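Local coordinates for protein uricase (Bacillus fastidiosus, PDB 4R8X) that catalyses the oxidation of urate, the first of three steps on the route from urate to (S)-allantoin in purine breakdown, at residues Glu35-Ile40 with Phe118-Val123; Leu65-Asp70 with Ala101-Leu106; Ile255-Pro260 with Arg310-Ala315. All blocks are in the same frame, centred on the assembly; numbering follows the deposited sequence.

In the fold
Three small contacts show how side-chain chemistry can follow position in a fold. Contact 2 is buried, whereas contacts 1 and 3 lie at the surface of the chain. Contacts 1 and 2 draw on neighbouring elements, since helix 88-102, which ends in contact 2, leads into strand 108-125, which carries half of contact 1; contact 2 is nested within the loop that contact 1 closes, yet their centres lie about 36 Å apart. Contact 3 joins helices 244-258 and 305-312, about 45 Å from contact 2 between centres. The chemistry shifts accordingly: a histidine-carboxylate bond beside a CH-pi contact, then aliphatic groups on aromatic faces, with a water at the edge of one ring, and finally a single salt bridge between the two segments.

Contact 1: residues Glu35-Ile40 with Phe118-Val123; sequences EKHNTI and FDDIQV
His37 points its ring edge at Asp120, and NE2 donates to Asp120 OD2 over 2.9 Å in a nearly straight bond (175°). The carboxylate uses the syn lone pair of OD2 and lies almost coplanar with the imidazole, so donor and acceptor share one plane. Beside this polar bridge, Ile40 covers one face of Phe118: its CD1 stands over the centre of the ring, 3.9 Å from the centroid, in a CH-pi contact, while CG2 reaches Phe118 CD1 at 3.8 Å.

The imidazole is steadied from behind. A chi1 of 57° sets CG between the backbone N and the carbonyl carbon, and the turn about CB-CG (chi2 75°) brings ND1 back to Thr39, whose N donates to His37 ND1 at 3.1 Å. Farther out, Ile40 opens strand 40-50 and Phe118 lies on strand 108-125, antiparallel neighbours in the large sheet of this tunnelling (T-fold) protein. Ile172 of the second subunit packs on both Ile40 and Phe118, placing the apolar half at a subunit interface.

The carboxylate would probably stabilise a positive ring, whereas the N-H of Thr39 directed at ND1 would oppose a proton there, so the neutral NE2-H form fits both bonds.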
ATOM      1  N   GLU D  35     -27.485   9.623  15.908  1.00 17.86           N
ATOM      2  CA  GLU D  35     -27.974   8.328  15.456  1.00 18.34           C
ATOM      3  C   GLU D  35     -27.111   7.791  14.333  1.00 17.06           C
ATOM      4  O   GLU D  35     -26.530   8.549  13.560  1.00 17.69           O
ATOM      5  CB  GLU D  35     -29.435   8.401  15.005  1.00 21.93           C
ATOM      6  CG  GLU D  35     -29.677   9.254  13.771  1.00 25.28           C
ATOM      7  CD  GLU D  35     -31.125   9.244  13.306  1.00 29.27           C
ATOM      8  OE1 GLU D  35     -31.451  10.031  12.390  1.00 32.51           O
ATOM      9  OE2 GLU D  35     -31.935   8.456  13.844  1.00 29.86           O
ATOM     10  N   LYS D  36     -27.015   6.472  14.260  1.00 15.90           N
ATOM     11  CA  LYS D  36     -26.277   5.832  13.185  1.00 15.00           C
ATOM     12  C   LYS D  36     -27.215   4.802  12.573  1.00 14.47           C
ATOM     13  O   LYS D  36     -27.555   3.809  13.210  1.00 15.31           O
ATOM     14  CB  LYS D  36     -25.009   5.173  13.730  1.00 15.82           C
ATOM     15  CG  LYS D  36     -24.050   4.631  12.672  1.00 15.29           C
ATOM     16  CD  LYS D  36     -22.679   4.323  13.274  1.00 15.67           C
ATOM     17  CE  LYS D  36     -21.706   3.823  12.220  1.00 15.80           C
ATOM     18  NZ  LYS D  36     -20.312   3.720  12.755  1.00 15.85           N
ATOM     19  N   HIS D  37     -27.659   5.055  11.350  1.00 14.21           N
ATOM     20  CA  HIS D  37     -28.778   4.305  10.795  1.00 13.73           C
ATOM     21  C   HIS D  37     -28.501   2.822  10.549  1.00 12.95           C
ATOM     22  O   HIS D  37     -29.434   2.032  10.510  1.00 12.98           O
ATOM     23  CB  HIS D  37     -29.347   4.994   9.543  1.00 14.39           C
ATOM     24  CG  HIS D  37     -28.348   5.222   8.454  1.00 14.80           C
ATOM     25  ND1 HIS D  37     -27.890   4.209   7.639  1.00 14.67           N
ATOM     26  CD2 HIS D  37     -27.741   6.354   8.029  1.00 14.58           C
ATOM     27  CE1 HIS D  37     -27.039   4.712   6.759  1.00 13.44           C
ATOM     28  NE2 HIS D  37     -26.925   6.009   6.983  1.00 14.49           N
ATOM     29  N   ASN D  38     -27.235   2.449  10.371  1.00 12.88           N
ATOM     30  CA  ASN D  38     -26.846   1.037  10.193  1.00 12.85           C
ATOM     31  C   ASN D  38     -27.433   0.343   8.959  1.00 12.74           C
ATOM     32  O   ASN D  38     -27.594  -0.883   8.940  1.00 13.18           O
ATOM     33  CB  ASN D  38     -27.127   0.200  11.447  1.00 14.03           C
ATOM     34  CG  ASN D  38     -26.186   0.526  12.599  1.00 14.23           C
ATOM     35  OD1 ASN D  38     -25.060   0.988  12.394  1.00 14.08           O
ATOM     36  ND2 ASN D  38     -26.647   0.284  13.829  1.00 14.20           N
ATOM     37  N   THR D  39     -27.747   1.126   7.930  1.00 12.49           N
ATOM     38  CA  THR D  39     -28.184   0.558   6.653  1.00 13.27           C
ATOM     39  C   THR D  39     -27.144  -0.429   6.138  1.00 13.14           C
ATOM     40  O   THR D  39     -27.486  -1.498   5.636  1.00 14.78           O
ATOM     41  CB  THR D  39     -28.450   1.660   5.621  1.00 14.00           C
ATOM     42  OG1 THR D  39     -29.519   2.482   6.088  1.00 14.33           O
ATOM     43  CG2 THR D  39     -28.835   1.072   4.261  1.00 15.04           C
ATOM     44  N   ILE D  40     -25.871  -0.077   6.295  1.00 12.92           N
ATOM     45  CA  ILE D  40     -24.797  -1.040   6.163  1.00 12.77           C
ATOM     46  C   ILE D  40     -24.087  -1.104   7.508  1.00 12.82           C
ATOM     47  O   ILE D  40     -23.717  -0.072   8.085  1.00 13.72           O
ATOM     48  CB  ILE D  40     -23.814  -0.659   5.036  1.00 13.76           C
ATOM     49  CG1 ILE D  40     -24.540  -0.638   3.691  1.00 14.49           C
ATOM     50  CG2 ILE D  40     -22.646  -1.640   4.995  1.00 14.46           C
ATOM     51  CD1 ILE D  40     -23.780   0.070   2.575  1.00 15.19           C
ATOM     52  N   PHE D 118     -18.882   3.520   5.574  1.00 12.19           N
ATOM     53  CA  PHE D 118     -19.596   4.149   4.462  1.00 12.51           C
ATOM     54  C   PHE D 118     -20.114   5.520   4.857  1.00 13.79           C
ATOM     55  O   PHE D 118     -20.643   5.689   5.954  1.00 15.89           O
ATOM     56  CB  PHE D 118     -20.773   3.279   4.012  1.00 13.23           C
ATOM     57  CG  PHE D 118     -20.374   2.133   3.129  1.00 15.07           C
ATOM     58  CD1 PHE D 118     -20.148   0.869   3.663  1.00 16.57           C
ATOM     59  CD2 PHE D 118     -20.210   2.323   1.763  1.00 15.74           C
ATOM     60  CE1 PHE D 118     -19.780  -0.191   2.837  1.00 15.86           C
ATOM     61  CE2 PHE D 118     -19.833   1.282   0.944  1.00 16.59           C
ATOM     62  CZ  PHE D 118     -19.619   0.022   1.481  1.00 16.08           C
ATOM     63  N   ASP D 119     -19.978   6.485   3.953  1.00 13.08           N
ATOM     64  CA  ASP D 119     -20.519   7.822   4.159  1.00 13.67           C
ATOM     65  C   ASP D 119     -21.884   7.965   3.514  1.00 13.74           C
ATOM     66  O   ASP D 119     -22.117   7.447   2.425  1.00 13.72           O
ATOM     67  CB  ASP D 119     -19.637   8.875   3.479  1.00 15.13           C
ATOM     68  CG  ASP D 119     -18.319   9.090   4.175  1.00 16.78           C
ATOM     69  OD1 ASP D 119     -18.252   9.001   5.425  1.00 17.91           O
ATOM     70  OD2 ASP D 119     -17.349   9.390   3.453  1.00 17.95           O
ATOM     71  N   ASP D 120     -22.763   8.710   4.171  1.00 13.65           N
ATOM     72  CA  ASP D 120     -23.960   9.233   3.526  1.00 13.62           C
ATOM     73  C   ASP D 120     -23.548  10.284   2.504  1.00 14.09           C
ATOM     74  O   ASP D 120     -22.620  11.067   2.742  1.00 14.51           O
ATOM     75  CB  ASP D 120     -24.871   9.899   4.547  1.00 13.81           C
ATOM     76  CG  ASP D 120     -25.425   8.929   5.563  1.00 15.92           C
ATOM     77  OD1 ASP D 120     -26.028   9.408   6.540  1.00 18.08           O
ATOM     78  OD2 ASP D 120     -25.267   7.699   5.386  1.00 16.58           O
ATOM     79  N   ILE D 121     -24.237  10.306   1.369  1.00 14.75           N
ATOM     80  CA  ILE D 121     -23.927  11.265   0.316  1.00 15.14           C
ATOM     81  C   ILE D 121     -25.160  12.033  -0.154  1.00 14.83           C
ATOM     82  O   ILE D 121     -26.293  11.598   0.050  1.00 16.06           O
ATOM     83  CB  ILE D 121     -23.266  10.583  -0.892  1.00 16.57           C
ATOM     84  CG1 ILE D 121     -24.257   9.640  -1.571  1.00 17.74           C
ATOM     85  CG2 ILE D 121     -22.010   9.832  -0.456  1.00 15.90           C
ATOM     86  CD1 ILE D 121     -23.858   9.274  -2.984  1.00 19.06           C
ATOM     87  N   GLN D 122     -24.924  13.180  -0.779  1.00 14.55           N
ATOM     88  CA  GLN D 122     -25.982  14.032  -1.299  1.00 15.24           C
ATOM     89  C   GLN D 122     -26.232  13.738  -2.775  1.00 15.09           C
ATOM     90  O   GLN D 122     -25.286  13.649  -3.562  1.00 15.68           O
ATOM     91  CB  GLN D 122     -25.597  15.504  -1.121  1.00 15.85           C
ATOM     92  CG  GLN D 122     -25.409  15.915   0.339  1.00 17.35           C
ATOM     93  CD  GLN D 122     -26.666  15.720   1.162  1.00 19.23           C
ATOM     94  OE1 GLN D 122     -27.674  16.382   0.942  1.00 20.31           O
ATOM     95  NE2 GLN D 122     -26.605  14.816   2.125  1.00 20.90           N
ATOM     96  N   VAL D 123     -27.504  13.575  -3.135  1.00 14.76           N
ATOM     97  CA  VAL D 123     -27.893  13.366  -4.523  1.00 14.96           C
ATOM     98  C   VAL D 123     -29.003  14.335  -4.923  1.00 14.87           C
ATOM     99  O   VAL D 123     -29.868  14.684  -4.114  1.00 15.43           O
ATOM    100  CB  VAL D 123     -28.366  11.917  -4.798  1.00 13.96           C
ATOM    101  CG1 VAL D 123     -27.199  10.932  -4.708  1.00 14.59           C
ATOM    102  CG2 VAL D 123     -29.512  11.509  -3.854  1.00 14.49           C
TER

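Contact 2: residues Leu65-Asp70 with Ala101-Leu106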
ATOM      1  N   LEU D  65      -9.863 -31.513  18.176  1.00 17.21           N
ATOM      2  CA  LEU D  65     -10.561 -30.439  18.868  1.00 18.09           C
ATOM      3  C   LEU D  65     -10.410 -29.125  18.124  1.00 17.46           C
ATOM      4  O   LEU D  65     -10.599 -28.046  18.691  1.00 19.04           O
ATOM      5  CB  LEU D  65     -10.047 -30.302  20.301  1.00 19.89           C
ATOM      6  CG  LEU D  65     -10.476 -31.411  21.258  1.00 21.07           C
ATOM      7  CD1 LEU D  65      -9.895 -31.167  22.646  1.00 21.20           C
ATOM      8  CD2 LEU D  65     -12.000 -31.508  21.300  1.00 21.25           C
ATOM      9  N   VAL D  66     -10.067 -29.222  16.847  1.00 16.39           N
ATOM     10  CA  VAL D  66      -9.849 -28.033  16.042  1.00 15.90           C
ATOM     11  C   VAL D  66     -11.105 -27.641  15.270  1.00 16.04           C
ATOM     12  O   VAL D  66     -11.553 -28.364  14.382  1.00 16.72           O
ATOM     13  CB  VAL D  66      -8.661 -28.209  15.080  1.00 16.17           C
ATOM     14  CG1 VAL D  66      -8.528 -26.994  14.158  1.00 16.34           C
ATOM     15  CG2 VAL D  66      -7.378 -28.429  15.866  1.00 16.51           C
ATOM     16  N   VAL D  67     -11.697 -26.516  15.649  1.00 14.93           N
ATOM     17  CA  VAL D  67     -12.707 -25.881  14.821  1.00 15.97           C
ATOM     18  C   VAL D  67     -11.970 -25.333  13.599  1.00 15.10           C
ATOM     19  O   VAL D  67     -10.986 -24.597  13.741  1.00 14.89           O
ATOM     20  CB  VAL D  67     -13.400 -24.730  15.574  1.00 16.03           C
ATOM     21  CG1 VAL D  67     -14.415 -24.026  14.674  1.00 16.79           C
ATOM     22  CG2 VAL D  67     -14.038 -25.245  16.873  1.00 16.55           C
ATOM     23  N   ALA D  68     -12.424 -25.696  12.403  1.00 15.63           N
ATOM     24  CA  ALA D  68     -11.757 -25.255  11.176  1.00 14.82           C
ATOM     25  C   ALA D  68     -11.890 -23.740  11.039  1.00 14.39           C
ATOM     26  O   ALA D  68     -12.929 -23.179  11.387  1.00 14.72           O
ATOM     27  CB  ALA D  68     -12.357 -25.953   9.969  1.00 16.60           C
ATOM     28  N   THR D  69     -10.839 -23.070  10.570  1.00 15.02           N
ATOM     29  CA  THR D  69     -10.895 -21.608  10.456  1.00 14.36           C
ATOM     30  C   THR D  69     -12.028 -21.162   9.523  1.00 14.48           C
ATOM     31  O   THR D  69     -12.705 -20.159   9.779  1.00 13.56           O
ATOM     32  CB  THR D  69      -9.527 -20.961  10.058  1.00 14.51           C
ATOM     33  OG1 THR D  69      -9.173 -21.335   8.722  1.00 14.66           O
ATOM     34  CG2 THR D  69      -8.422 -21.368  11.038  1.00 14.72           C
ATOM     35  N   ASP D  70     -12.259 -21.928   8.461  1.00 15.02           N
ATOM     36  CA  ASP D  70     -13.357 -21.633   7.555  1.00 16.28           C
ATOM     37  C   ASP D  70     -14.698 -21.703   8.291  1.00 15.26           C
ATOM     38  O   ASP D  70     -15.596 -20.897   8.048  1.00 15.84           O
ATOM     39  CB  ASP D  70     -13.330 -22.591   6.369  1.00 18.64           C
ATOM     40  CG  ASP D  70     -14.462 -22.356   5.406  1.00 22.10           C
ATOM     41  OD1 ASP D  70     -14.343 -21.439   4.574  1.00 23.42           O
ATOM     42  OD2 ASP D  70     -15.465 -23.100   5.470  1.00 24.04           O
ATOM     43  N   ALA D 101     -20.382 -20.838  23.941  1.00 15.40           N
ATOM     44  CA  ALA D 101     -21.546 -21.680  24.207  1.00 16.90           C
ATOM     45  C   ALA D 101     -21.507 -22.913  23.325  1.00 16.39           C
ATOM     46  O   ALA D 101     -21.914 -24.001  23.742  1.00 18.55           O
ATOM     47  CB  ALA D 101     -22.830 -20.904  23.978  1.00 18.22           C
ATOM     48  N   LYS D 102     -21.021 -22.741  22.097  1.00 15.69           N
ATOM     49  CA  LYS D 102     -21.000 -23.834  21.131  1.00 16.51           C
ATOM     50  C   LYS D 102     -19.871 -24.832  21.401  1.00 17.27           C
ATOM     51  O   LYS D 102     -20.051 -26.031  21.236  1.00 18.06           O
ATOM     52  CB  LYS D 102     -20.887 -23.276  19.709  1.00 17.86           C
ATOM     53  CG  LYS D 102     -20.882 -24.324  18.622  1.00 19.12           C
ATOM     54  CD  LYS D 102     -22.122 -25.178  18.678  1.00 20.47           C
ATOM     55  CE  LYS D 102     -22.194 -26.078  17.461  1.00 22.40           C
ATOM     56  NZ  LYS D 102     -23.455 -26.856  17.478  1.00 23.83           N
ATOM     57  N   TYR D 103     -18.710 -24.336  21.816  1.00 16.57           N
ATOM     58  CA  TYR D 103     -17.512 -25.163  21.914  1.00 16.44           C
ATOM     59  C   TYR D 103     -16.956 -25.175  23.335  1.00 17.46           C
ATOM     60  O   TYR D 103     -16.227 -24.277  23.742  1.00 17.80           O
ATOM     61  CB  TYR D 103     -16.451 -24.677  20.913  1.00 15.82           C
ATOM     62  CG  TYR D 103     -16.953 -24.731  19.488  1.00 15.74           C
ATOM     63  CD1 TYR D 103     -17.202 -25.952  18.875  1.00 15.27           C
ATOM     64  CD2 TYR D 103     -17.219 -23.570  18.773  1.00 15.61           C
ATOM     65  CE1 TYR D 103     -17.673 -26.021  17.577  1.00 15.70           C
ATOM     66  CE2 TYR D 103     -17.690 -23.623  17.465  1.00 16.24           C
ATOM     67  CZ  TYR D 103     -17.925 -24.856  16.880  1.00 16.24           C
ATOM     68  OH  TYR D 103     -18.405 -24.931  15.588  1.00 17.94           O
ATOM     69  N   SER D 104     -17.293 -26.225  24.077  1.00 18.00           N
ATOM     70  CA  SER D 104     -16.990 -26.308  25.502  1.00 19.82           C
ATOM     71  C   SER D 104     -15.493 -26.400  25.789  1.00 19.16           C
ATOM     72  O   SER D 104     -15.049 -26.068  26.883  1.00 19.81           O
ATOM     73  CB  SER D 104     -17.701 -27.514  26.112  1.00 21.81           C
ATOM     74  OG  SER D 104     -17.236 -28.707  25.512  1.00 23.34           O
ATOM     75  N   HIS D 105     -14.723 -26.845  24.801  1.00 18.85           N
ATOM     76  CA  HIS D 105     -13.278 -27.031  24.965  1.00 19.58           C
ATOM     77  C   HIS D 105     -12.460 -25.739  24.828  1.00 18.71           C
ATOM     78  O   HIS D 105     -11.247 -25.739  25.042  1.00 19.14           O
ATOM     79  CB  HIS D 105     -12.766 -28.062  23.964  1.00 20.49           C
ATOM     80  CG  HIS D 105     -12.901 -27.629  22.540  1.00 21.77           C
ATOM     81  ND1 HIS D 105     -14.085 -27.728  21.845  1.00 22.59           N
ATOM     82  CD2 HIS D 105     -12.003 -27.088  21.683  1.00 22.16           C
ATOM     83  CE1 HIS D 105     -13.912 -27.271  20.619  1.00 22.67           C
ATOM     84  NE2 HIS D 105     -12.657 -26.871  20.496  1.00 22.89           N
ATOM     85  N   LEU D 106     -13.119 -24.646  24.459  1.00 17.02           N
ATOM     86  CA  LEU D 106     -12.453 -23.356  24.381  1.00 15.85           C
ATOM     87  C   LEU D 106     -12.483 -22.666  25.741  1.00 15.30           C
ATOM     88  O   LEU D 106     -13.495 -22.738  26.449  1.00 16.42           O
ATOM     89  CB  LEU D 106     -13.161 -22.472  23.359  1.00 16.03           C
ATOM     90  CG  LEU D 106     -13.238 -23.007  21.929  1.00 16.45           C
ATOM     91  CD1 LEU D 106     -13.989 -22.023  21.047  1.00 16.48           C
ATOM     92  CD2 LEU D 106     -11.845 -23.309  21.383  1.00 17.55           C
TER
HETATM   93  O   HOH W   1     -11.119 -25.392  18.392  1.00 24.53           O
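Val67 presses a single methyl, CG2, onto the face of Tyr103, 3.7 Å from the ring centroid and only 7° off the ring normal, a CH-pi contact centred on the ring. Lys102 CG covers the opposite face, 3.4 Å above the plane of the Tyr103 ring, so the phenol is held flat between two aliphatic groups. CG2 is brought there because it stands anti to the carbonyl carbon, leaving CG1 anti to the backbone N (chi1 177°). Were an alanine here instead of Tyr103, Val67 would probably face a gap and Asp185 of the third subunit would lose the hydroxyl it bonds.

In the fold, the contact ties the residues leading into helix 69-82, with Ala68 as its N-cap, to those leaving helix 88-102, where a type I turn runs from Tyr103 to Leu106. In chain order both helices fall between strands 40-50 and 108-125, which pair directly in the T-fold sheet, and Leu49 of the former strand touches Val67 and Leu106.

Toward Leu65 the fit is looser. Leu65 CD2 sits 4.2 Å above the His105 ring, over its border and not its middle, with leucine and imidazole lying antiparallel, side by side. At the imidazole edge a water lies in the ring plane, 3.0 Å from His105 NE2, and accepts from Val67 N at 3.0 Å; Leu65 O lies 2.7 Å from this water.

Contact 3: residues Ile255-Pro260 with Arg310-Ala315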
ATOM      1  N   ILE D 255     -13.462  14.708  26.324  1.00 13.49           N
ATOM      2  CA  ILE D 255     -14.206  13.463  26.136  1.00 12.83           C
ATOM      3  C   ILE D 255     -14.681  12.915  27.489  1.00 13.64           C
ATOM      4  O   ILE D 255     -15.844  12.551  27.654  1.00 14.26           O
ATOM      5  CB  ILE D 255     -13.363  12.395  25.385  1.00 13.06           C
ATOM      6  CG1 ILE D 255     -13.019  12.849  23.957  1.00 13.47           C
ATOM      7  CG2 ILE D 255     -14.095  11.071  25.362  1.00 12.95           C
ATOM      8  CD1 ILE D 255     -11.865  12.086  23.337  1.00 13.59           C
ATOM      9  N   LEU D 256     -13.775  12.870  28.460  1.00 14.03           N
ATOM     10  CA  LEU D 256     -14.118  12.435  29.812  1.00 14.12           C
ATOM     11  C   LEU D 256     -15.213  13.301  30.453  1.00 13.72           C
ATOM     12  O   LEU D 256     -16.075  12.798  31.186  1.00 14.62           O
ATOM     13  CB  LEU D 256     -12.859  12.413  30.671  1.00 14.83           C
ATOM     14  CG  LEU D 256     -11.829  11.363  30.242  1.00 15.30           C
ATOM     15  CD1 LEU D 256     -10.483  11.548  30.936  1.00 16.48           C
ATOM     16  CD2 LEU D 256     -12.354   9.947  30.469  1.00 15.85           C
ATOM     17  N   ASP D 257     -15.174  14.603  30.179  1.00 14.42           N
ATOM     18  CA  ASP D 257     -16.173  15.548  30.676  1.00 14.52           C
ATOM     19  C   ASP D 257     -17.561  15.250  30.109  1.00 14.86           C
ATOM     20  O   ASP D 257     -18.558  15.214  30.839  1.00 15.89           O
ATOM     21  CB  ASP D 257     -15.747  16.974  30.313  1.00 15.89           C
ATOM     22  CG  ASP D 257     -16.280  18.022  31.276  1.00 17.49           C
ATOM     23  OD1 ASP D 257     -17.036  17.685  32.217  1.00 19.04           O
ATOM     24  OD2 ASP D 257     -15.922  19.205  31.090  1.00 18.87           O
ATOM     25  N   ARG D 258     -17.623  15.040  28.796  1.00 16.13           N
ATOM     26  CA  ARG D 258     -18.886  14.755  28.132  1.00 16.41           C
ATOM     27  C   ARG D 258     -19.429  13.375  28.474  1.00 16.27           C
ATOM     28  O   ARG D 258     -20.646  13.166  28.490  1.00 18.09           O
ATOM     29  CB  ARG D 258     -18.738  14.865  26.618  1.00 16.40           C
ATOM     30  CG  ARG D 258     -18.398  16.246  26.137  1.00 16.63           C
ATOM     31  CD  ARG D 258     -19.393  17.280  26.640  1.00 17.72           C
ATOM     32  NE  ARG D 258     -19.028  18.601  26.147  1.00 18.50           N
ATOM     33  CZ  ARG D 258     -19.101  19.725  26.849  1.00 19.90           C
ATOM     34  NH1 ARG D 258     -19.536  19.709  28.100  1.00 21.69           N
ATOM     35  NH2 ARG D 258     -18.733  20.870  26.296  1.00 20.83           N
ATOM     36  N   PHE D 259     -18.527  12.432  28.734  1.00 15.68           N
ATOM     37  CA  PHE D 259     -18.941  11.055  28.992  1.00 15.32           C
ATOM     38  C   PHE D 259     -18.395  10.548  30.329  1.00 16.47           C
ATOM     39  O   PHE D 259     -17.371   9.870  30.372  1.00 17.51           O
ATOM     40  CB  PHE D 259     -18.515  10.141  27.843  1.00 15.62           C
ATOM     41  CG  PHE D 259     -19.030  10.587  26.499  1.00 15.49           C
ATOM     42  CD1 PHE D 259     -20.390  10.562  26.229  1.00 16.74           C
ATOM     43  CD2 PHE D 259     -18.161  11.035  25.512  1.00 14.90           C
ATOM     44  CE1 PHE D 259     -20.882  10.965  24.997  1.00 16.90           C
ATOM     45  CE2 PHE D 259     -18.651  11.450  24.272  1.00 15.94           C
ATOM     46  CZ  PHE D 259     -20.013  11.416  24.018  1.00 16.91           C
ATOM     47  N   PRO D 260     -19.091  10.871  31.431  1.00 17.93           N
ATOM     48  CA  PRO D 260     -18.638  10.500  32.778  1.00 17.75           C
ATOM     49  C   PRO D 260     -18.525   8.990  32.975  1.00 17.26           C
ATOM     50  O   PRO D 260     -17.842   8.544  33.905  1.00 17.46           O
ATOM     51  CB  PRO D 260     -19.741  11.057  33.688  1.00 19.26           C
ATOM     52  CG  PRO D 260     -20.375  12.144  32.914  1.00 20.47           C
ATOM     53  CD  PRO D 260     -20.292  11.724  31.466  1.00 18.62           C
ATOM     54  N   ARG D 310      -8.788  16.785  38.772  1.00 18.86           N
ATOM     55  CA  ARG D 310      -7.684  17.662  39.144  1.00 18.96           C
ATOM     56  C   ARG D 310      -7.771  19.008  38.445  1.00 18.95           C
ATOM     57  O   ARG D 310      -7.540  20.033  39.072  1.00 19.76           O
ATOM     58  CB  ARG D 310      -6.335  17.003  38.861  1.00 20.78           C
ATOM     59  CG  ARG D 310      -5.864  16.081  39.968  1.00 23.08           C
ATOM     60  CD  ARG D 310      -4.449  15.581  39.737  1.00 23.94           C
ATOM     61  NE  ARG D 310      -4.400  14.575  38.682  1.00 25.21           N
ATOM     62  CZ  ARG D 310      -4.581  13.271  38.881  1.00 26.62           C
ATOM     63  NH1 ARG D 310      -4.829  12.809  40.099  1.00 27.04           N
ATOM     64  NH2 ARG D 310      -4.523  12.425  37.861  1.00 27.31           N
ATOM     65  N   GLU D 311      -8.107  19.005  37.157  1.00 18.33           N
ATOM     66  CA  GLU D 311      -8.242  20.256  36.415  1.00 19.03           C
ATOM     67  C   GLU D 311      -9.381  21.112  36.970  1.00 19.28           C
ATOM     68  O   GLU D 311      -9.227  22.318  37.144  1.00 19.89           O
ATOM     69  CB  GLU D 311      -8.429  20.002  34.906  1.00 19.81           C
ATOM     70  CG  GLU D 311      -7.221  19.371  34.198  1.00 20.66           C
ATOM     71  CD  GLU D 311      -5.985  20.253  34.234  1.00 21.26           C
ATOM     72  OE1 GLU D 311      -6.128  21.493  34.272  1.00 22.11           O
ATOM     73  OE2 GLU D 311      -4.865  19.702  34.225  1.00 20.48           O
ATOM     74  N   LYS D 312     -10.511  20.481  37.276  1.00 18.21           N
ATOM     75  CA  LYS D 312     -11.662  21.200  37.815  1.00 18.23           C
ATOM     76  C   LYS D 312     -11.427  21.724  39.230  1.00 19.18           C
ATOM     77  O   LYS D 312     -12.092  22.664  39.657  1.00 20.22           O
ATOM     78  CB  LYS D 312     -12.925  20.334  37.757  1.00 17.80           C
ATOM     79  CG  LYS D 312     -13.398  20.053  36.329  1.00 18.09           C
ATOM     80  CD  LYS D 312     -14.809  19.483  36.285  1.00 20.00           C
ATOM     81  CE  LYS D 312     -15.238  19.238  34.839  1.00 21.11           C
ATOM     82  NZ  LYS D 312     -16.678  18.884  34.690  1.00 21.16           N
ATOM     83  N   ALA D 313     -10.471  21.139  39.943  1.00 19.38           N
ATOM     84  CA  ALA D 313     -10.184  21.565  41.317  1.00 21.05           C
ATOM     85  C   ALA D 313      -9.068  22.600  41.376  1.00 22.88           C
ATOM     86  O   ALA D 313      -8.753  23.126  42.446  1.00 23.93           O
ATOM     87  CB  ALA D 313      -9.824  20.367  42.185  1.00 21.99           C
ATOM     88  N   SER D 314      -8.473  22.890  40.225  1.00 21.90           N
ATOM     89  CA  SER D 314      -7.282  23.730  40.177  1.00 22.59           C
ATOM     90  C   SER D 314      -7.566  25.170  39.773  1.00 23.50           C
ATOM     91  O   SER D 314      -8.223  25.429  38.766  1.00 23.07           O
ATOM     92  CB  SER D 314      -6.254  23.120  39.226  1.00 22.80           C
ATOM     93  OG  SER D 314      -5.223  24.046  38.940  1.00 24.96           O
ATOM     94  N   ALA D 315      -7.033  26.111  40.547  1.00 25.39           N
ATOM     95  CA  ALA D 315      -7.226  27.525  40.258  1.00 26.68           C
ATOM     96  C   ALA D 315      -6.443  27.969  39.022  1.00 27.75           C
ATOM     97  O   ALA D 315      -6.755  28.994  38.407  1.00 29.10           O
ATOM     98  CB  ALA D 315      -6.833  28.363  41.464  1.00 26.74           C
TER
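Asp257 and Lys312 meet through one salt bridge, with Lys312 NZ donating to Asp257 OD1 at 2.8 Å. The ammonium comes to the syn side of that oxygen but 34° out of the carboxylate plane, so the approach is tilted rather than flat. It is also lopsided: NZ stays 3.7 Å from Asp257 OD2, while the methylene CE of Lys312 rests 3.5 Å from OD1. Beyond CG the lysine chain is fully extended, which lets it bridge two segments whose nearest CA atoms, those of Asp257 and Lys312, are 10.2 Å apart. On the other side, Asp257 CG swings anti to the backbone N (chi1 -153°), carrying the carboxylate out to meet it.

Hydrogen bonds divide the two carboxylate oxygens between different partners. OD2 is taken by the hydroxyl of Tyr319 in the C-terminal tail; C-terminal residues of this enzyme are crucial for its thermostability under physiological conditions, and this bond may be part of how the tail is held. The salt bridge and the tail thus converge on one aspartate. Along the backbone, Phe259 N still bonds to Ile255 O at 2.9 Å as the first helix ends, and Ser314 N to Glu311 O as the second does.

Apolar contacts lie on other sides of the first helix. Ile255 and Leu256 pack on strand 262-271, and Ile255, with Phe259 just past the helix end, reaches helix 225-238, so helix 244-258 is seated on the sheet and its neighbour while Lys312 of helix 305-312 reaches across to Asp257.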